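PDB 3MDP: cyclic nucleotide-binding domain (CNMP-BD) protein from Geobacter metallireducens, which probably binds a cyclic nucleotide or related small ligand through a double-stranded beta-helix domain and may act in transcriptional regulation. Local coordinates for residues Phe84-Ser87 and Ser88-Pro92. Sequence-based numbering, arbitrary orientation. Where two conformers were deposited one is given.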
# COMPACT_ATOMS: atom_id res chain seq x y z
N PHE A 84 -4.59 4.26 9.99
CA PHE A 84 -4.56 2.84 10.34
C PHE A 84 -5.95 2.25 10.13
O PHE A 84 -6.88 2.98 9.87
CB PHE A 84 -3.96 2.60 11.76
CG PHE A 84 -4.80 3.18 12.90
CD1 PHE A 84 -4.77 4.52 13.19
CD2 PHE A 84 -5.59 2.35 13.68
CE1 PHE A 84 -5.56 5.06 14.23
CE2 PHE A 84 -6.32 2.86 14.73
CZ PHE A 84 -6.31 4.21 15.02
N GLY A 85 -6.06 0.93 10.17
CA GLY A 85 -7.25 0.27 9.63
C GLY A 85 -7.29 0.24 8.11
O GLY A 85 -8.37 0.23 7.51
N VAL A 86 -6.12 0.18 7.48
CA VAL A 86 -6.00 0.31 6.02
C VAL A 86 -6.69 -0.83 5.25
O VAL A 86 -7.09 -0.64 4.10
CB VAL A 86 -4.51 0.42 5.55
CG1 VAL A 86 -3.89 1.72 6.06
CG2 VAL A 86 -3.67 -0.81 6.00
N SER A 87 -6.85 -1.99 5.87
CA SER A 87 -7.59 -3.09 5.21
C SER A 87 -9.07 -2.77 4.93
O SER A 87 -9.73 -3.51 4.20
CB SER A 87 -7.45 -4.40 5.98
OG SER A 87 -6.13 -4.90 5.86
N SER A 88 -9.59 -1.68 5.49
CA SER A 88 -10.91 -1.18 5.05
C SER A 88 -10.94 -0.89 3.54
O SER A 88 -12.02 -0.89 2.93
CB SER A 88 -11.34 0.05 5.87
OG SER A 88 -10.32 1.02 5.94
N LEU A 89 -9.78 -0.69 2.93
CA LEU A 89 -9.68 -0.48 1.48
C LEU A 89 -8.81 -1.53 0.75
O LEU A 89 -8.56 -1.38 -0.45
CB LEU A 89 -9.14 0.91 1.18
CG LEU A 89 -10.03 2.11 1.52
CD1 LEU A 89 -9.28 3.43 1.30
CD2 LEU A 89 -11.27 2.04 0.69
N ILE A 90 -8.34 -2.56 1.45
CA ILE A 90 -7.50 -3.59 0.84
C ILE A 90 -8.18 -4.96 0.97
O ILE A 90 -8.29 -5.51 2.06
CB ILE A 90 -6.07 -3.66 1.46
CG1 ILE A 90 -5.38 -2.27 1.48
CG2 ILE A 90 -5.20 -4.67 0.66
CD1 ILE A 90 -4.14 -2.19 2.34
N LYS A 91 -8.62 -5.51 -0.15
CA LYS A 91 -9.11 -6.89 -0.17
C LYS A 91 -8.19 -7.83 0.58
O LYS A 91 -6.97 -7.75 0.43
CB LYS A 91 -9.21 -7.40 -1.59
CG LYS A 91 -10.33 -6.82 -2.34
CD LYS A 91 -10.50 -7.50 -3.68
CE LYS A 91 -11.65 -6.88 -4.46
NZ LYS A 91 -11.99 -7.69 -5.67
N PRO A 92 -8.76 -8.77 1.34
CA PRO A 92 -10.19 -9.06 1.46
C PRO A 92 -10.91 -8.35 2.61
O PRO A 92 -11.89 -8.87 3.12
CB PRO A 92 -10.18 -10.57 1.70
CG PRO A 92 -8.99 -10.73 2.60
CD PRO A 92 -7.95 -9.81 2.00
O HOH W 1 -6.11 -6.54 3.67
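Gly85 O takes two bonds from a single residue: in one of its two conformers Ser88 OG donates to it over 2.6 Å, only 18° off the carbonyl plane, and Ser88 N donates to Gly85 O over 3.0 Å from above that plane. In that conformer the hydroxyl turns back onto this carbonyl because OG sits between the backbone N and the carbonyl carbon (chi1 49°). One residue on, Leu89 N reaches Val86 O at 2.9 Å with an N-H...O angle of 166°. These two i to i+3 backbone bonds make a short 3-10 turn just beyond strand 83-84; a weak bond from Ile90 N to Ser87 O follows. Val86 and Ile90 lie side by side and point the same way, with Val86 CG2 3.9 Å from Ile90 CD1, while Ile90 CG1 packs over Val86 O at 3.5 Å. Val137 and Val133 of helix 123-139 border this pair, as do Leu138 and Ala134 of the second subunit. A water donates to Ser87 OG at 2.7 Å and to Ile90 O. The turn probably corresponds to the phosphate-binding cassette of cyclic nucleotide-binding domains. With Gly85 O and Val86 O engaged within the turn, Val86 N and Ser87 OG, and more weakly Gly85 N, meet a succinate probably from the crystallisation liquor, in a site shared with Thr96 and Arg140, consistent with a pocket suited to a phosphate or carboxylate.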